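Local coordinates for metallo-beta-lactamase (Serratia marcescens, PDB 5AYA), which hydrolyses the beta-lactam ring of antibiotics as a zinc-dependent metallo-beta-lactamase, probably of subclass B3, at residues G16-V21 with W157-C162. Numbering follows the deposited sequence.
Sequences GNTHYV and WTWQSC. With NA (sodium ion), chain D.
The turn at G16 and N17 and the start of strand 18-20 meet the end of strand 155-163, with the backbones closest at G16 and C162, whose CA atoms lie 5.1 Å apart, and diverging from there. G16 has a positive phi (66°), a conformation that favours glycine, and its CA sits 3.5 Å from C162 O. T18 carries the polar core: its OG1 takes the indole N-H of W159, NE1 to OG1 2.9 Å, in a nearly straight bond (168°) lying in the ring plane. The same OG1 shares a hydrogen bond of 2.8 Å with S161 OG, so one buried hydroxyl serves both the tryptophan and the serine. With OG1 anti to the carbonyl carbon, beside the backbone N (chi1 -62°), the T18 hydroxyl is directed at W159 and S161, while CG2, the other branch, comes 4.0 Å from W159 CZ2 at the benzene end of the indole. N17 ND2 lies 2.7 Å from S161 OG. The other amide atom of N17, OD1, reaches a sodium ion at 2.9 Å; Q160 O, at 2.6 Å from the ion, and a water are further ligands, so the cation links the two segments directly. Around this cluster, L31 of strand 29-31 touches N17, T18, W159 and S161, and W159 also packs on V142, V170 and F172. E163 takes the backbone N-H of G16, while the CB of C162 points away from segment 16-21 and its SG is disulfide-bonded to C167. Strands 18-20 and 155-163 belong to the two different mixed sheets of the chain, and their side chains meet in the interior between them, as in the αβ/βα sandwich of metallo-beta-lactamases, here at the ends of the two strands, away from the zinc site.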
ATOM      1  N   GLY A  16      15.299  -8.480   4.855  1.00 19.73           N
ATOM      2  CA  GLY A  16      16.235  -7.439   5.281  1.00 21.81           C
ATOM      3  C   GLY A  16      15.561  -6.542   6.293  1.00 21.55           C
ATOM      4  O   GLY A  16      15.105  -7.020   7.332  1.00 25.89           O
ATOM      5  N   ASN A  17      15.495  -5.247   5.964  1.00 22.71           N
ATOM      6  CA  ASN A  17      14.864  -4.206   6.802  1.00 24.96           C
ATOM      7  C   ASN A  17      13.392  -3.944   6.406  1.00 24.58           C
ATOM      8  O   ASN A  17      12.728  -3.063   6.956  1.00 25.57           O
ATOM      9  CB  ASN A  17      15.714  -2.911   6.802  1.00 24.04           C
ATOM     10  CG  ASN A  17      15.778  -2.220   5.435  1.00 23.41           C
ATOM     11  OD1 ASN A  17      15.844  -0.979   5.338  1.00 21.32           O
ATOM     12  ND2 ASN A  17      15.798  -3.008   4.385  1.00 19.86           N
ATOM     13  N   THR A  18      12.847  -4.805   5.551  1.00 22.60           N
ATOM     14  CA  THR A  18      11.405  -4.787   5.216  1.00 23.50           C
ATOM     15  C   THR A  18      10.611  -5.743   6.108  1.00 28.12           C
ATOM     16  O   THR A  18      10.826  -6.965   6.096  1.00 23.32           O
ATOM     17  CB  THR A  18      11.150  -5.167   3.742  1.00 21.69           C
ATOM     18  OG1 THR A  18      11.785  -4.219   2.876  1.00 24.91           O
ATOM     19  CG2 THR A  18       9.654  -5.162   3.439  1.00 21.56           C
ATOM     20  N   HIS A  19       9.682  -5.185   6.879  1.00 28.39           N
ATOM     21  CA  HIS A  19       8.944  -5.958   7.890  1.00 28.93           C
ATOM     22  C   HIS A  19       7.459  -5.739   7.702  1.00 31.50           C
ATOM     23  O   HIS A  19       7.023  -4.620   7.466  1.00 27.81           O
ATOM     24  CB  HIS A  19       9.271  -5.518   9.326  1.00 29.32           C
ATOM     25  CG  HIS A  19      10.717  -5.315   9.592  1.00 23.05           C
ATOM     26  ND1 HIS A  19      11.593  -6.365   9.783  1.00 28.54           N
ATOM     27  CD2 HIS A  19      11.465  -4.189   9.619  1.00 23.33           C
ATOM     28  CE1 HIS A  19      12.807  -5.887   9.978  1.00 26.48           C
ATOM     29  NE2 HIS A  19      12.757  -4.568   9.889  1.00 29.19           N
ATOM     30  N   TYR A  20       6.682  -6.794   7.916  1.00 30.79           N
ATOM     31  CA  TYR A  20       5.228  -6.698   7.901  1.00 34.52           C
ATOM     32  C   TYR A  20       4.740  -6.333   9.304  1.00 39.75           C
ATOM     33  O   TYR A  20       5.138  -6.969  10.288  1.00 34.30           O
ATOM     34  CB  TYR A  20       4.632  -8.026   7.442  1.00 33.37           C
ATOM     35  CG  TYR A  20       3.148  -7.988   7.125  1.00 34.26           C
ATOM     36  CD1 TYR A  20       2.201  -7.997   8.147  1.00 33.36           C
ATOM     37  CD2 TYR A  20       2.697  -7.987   5.811  1.00 32.44           C
ATOM     38  CE1 TYR A  20       0.848  -7.969   7.865  1.00 41.02           C
ATOM     39  CE2 TYR A  20       1.348  -7.919   5.520  1.00 35.15           C
ATOM     40  CZ  TYR A  20       0.425  -7.943   6.559  1.00 34.04           C
ATOM     41  OH  TYR A  20      -0.921  -7.938   6.289  1.00 33.74           O
ATOM     42  N   VAL A  21       3.965  -5.253   9.395  1.00 33.75           N
ATOM     43  CA  VAL A  21       3.457  -4.757  10.676  1.00 28.25           C
ATOM     44  C   VAL A  21       1.965  -4.413  10.614  1.00 32.86           C
ATOM     45  O   VAL A  21       1.455  -3.692  11.464  1.00 32.67           O
ATOM     46  CB  VAL A  21       4.238  -3.539  11.174  1.00 28.08           C
ATOM     47  CG1 VAL A  21       5.677  -3.925  11.492  1.00 33.46           C
ATOM     48  CG2 VAL A  21       4.156  -2.375  10.182  1.00 28.10           C
ATOM     49  N   TRP A 157       4.806   2.008  -4.286  1.00 24.60           N
ATOM     50  CA  TRP A 157       6.040   2.448  -3.628  1.00 21.48           C
ATOM     51  C   TRP A 157       7.112   1.368  -3.783  1.00 25.01           C
ATOM     52  O   TRP A 157       6.831   0.188  -3.574  1.00 29.24           O
ATOM     53  CB  TRP A 157       5.754   2.714  -2.156  1.00 22.96           C
ATOM     54  CG  TRP A 157       4.694   3.809  -1.879  1.00 26.72           C
ATOM     55  CD1 TRP A 157       3.383   3.606  -1.577  1.00 25.00           C
ATOM     56  CD2 TRP A 157       4.901   5.231  -1.789  1.00 28.58           C
ATOM     57  NE1 TRP A 157       2.760   4.803  -1.323  1.00 27.59           N
ATOM     58  CE2 TRP A 157       3.669   5.814  -1.441  1.00 27.65           C
ATOM     59  CE3 TRP A 157       6.010   6.067  -1.950  1.00 27.95           C
ATOM     60  CZ2 TRP A 157       3.513   7.184  -1.269  1.00 26.79           C
ATOM     61  CZ3 TRP A 157       5.846   7.424  -1.786  1.00 28.30           C
ATOM     62  CH2 TRP A 157       4.613   7.965  -1.421  1.00 26.92           C
ATOM     63  N   THR A 158       8.344   1.780  -4.127  1.00 21.85           N
ATOM     64  CA  THR A 158       9.456   0.851  -4.348  1.00 23.51           C
ATOM     65  C   THR A 158      10.730   1.249  -3.603  1.00 25.18           C
ATOM     66  O   THR A 158      11.005   2.433  -3.386  1.00 25.12           O
ATOM     67  CB  THR A 158       9.835   0.755  -5.850  1.00 21.22           C
ATOM     68  OG1 THR A 158      10.214   2.047  -6.361  1.00 21.20           O
ATOM     69  CG2 THR A 158       8.691   0.200  -6.682  1.00 21.99           C
ATOM     70  N   TRP A 159      11.561   0.246  -3.359  1.00 28.03           N
ATOM     71  CA  TRP A 159      12.815   0.414  -2.644  1.00 31.78           C
ATOM     72  C   TRP A 159      13.624  -0.886  -2.714  1.00 27.98           C
ATOM     73  O   TRP A 159      13.192  -1.859  -3.334  1.00 27.60           O
ATOM     74  CB  TRP A 159      12.547   0.817  -1.195  1.00 24.91           C
ATOM     75  CG  TRP A 159      11.872  -0.244  -0.383  1.00 28.04           C
ATOM     76  CD1 TRP A 159      12.474  -1.212   0.367  1.00 23.97           C
ATOM     77  CD2 TRP A 159      10.474  -0.331  -0.088  1.00 24.13           C
ATOM     78  NE1 TRP A 159      11.538  -1.987   0.982  1.00 23.07           N
ATOM     79  CE2 TRP A 159      10.291  -1.487   0.700  1.00 27.53           C
ATOM     80  CE3 TRP A 159       9.351   0.401  -0.484  1.00 23.81           C
ATOM     81  CZ2 TRP A 159       9.041  -1.880   1.159  1.00 23.42           C
ATOM     82  CZ3 TRP A 159       8.100  -0.042  -0.096  1.00 26.27           C
ATOM     83  CH2 TRP A 159       7.959  -1.143   0.757  1.00 26.64           C
ATOM     84  N   GLN A 160      14.761  -0.905  -2.026  1.00 28.46           N
ATOM     85  CA  GLN A 160      15.667  -2.023  -2.029  1.00 27.14           C
ATOM     86  C   GLN A 160      15.981  -2.416  -0.592  1.00 31.18           C
ATOM     87  O   GLN A 160      16.099  -1.549   0.264  1.00 22.11           O
ATOM     88  CB  GLN A 160      16.934  -1.595  -2.779  1.00 37.95           C
ATOM     89  CG  GLN A 160      18.095  -2.560  -2.718  1.00 45.91           C
ATOM     90  CD  GLN A 160      19.285  -2.068  -3.527  1.00 54.73           C
ATOM     91  OE1 GLN A 160      19.365  -2.313  -4.734  1.00 43.05           O
ATOM     92  NE2 GLN A 160      20.225  -1.380  -2.863  1.00 38.33           N
ATOM     93  N   SER A 161      15.988  -3.717  -0.312  1.00 21.38           N
ATOM     94  CA  SER A 161      16.463  -4.246   0.945  1.00 24.96           C
ATOM     95  C   SER A 161      17.441  -5.367   0.670  1.00 26.69           C
ATOM     96  O   SER A 161      17.351  -6.017  -0.379  1.00 24.30           O
ATOM     97  CB  SER A 161      15.319  -4.772   1.809  1.00 25.56           C
ATOM     98  OG  SER A 161      14.421  -3.727   2.168  1.00 27.03           O
ATOM     99  N   CYS A 162      18.349  -5.617   1.626  1.00 31.37           N
ATOM    100  CA  CYS A 162      19.493  -6.518   1.409  1.00 30.00           C
ATOM    101  C   CYS A 162      19.594  -7.549   2.542  1.00 31.56           C
ATOM    102  O   CYS A 162      19.372  -7.202   3.702  1.00 26.86           O
ATOM    103  CB  CYS A 162      20.780  -5.672   1.286  1.00 27.50           C
ATOM    104  SG  CYS A 162      20.706  -4.355   0.034  1.00 29.75           S
TER
HETATM  105 NA    NA D 303      16.151  -0.217   2.516  1.00 34.35          NA
HETATM  106  O   HOH W   1      15.694   1.996   1.070  1.00 36.09           O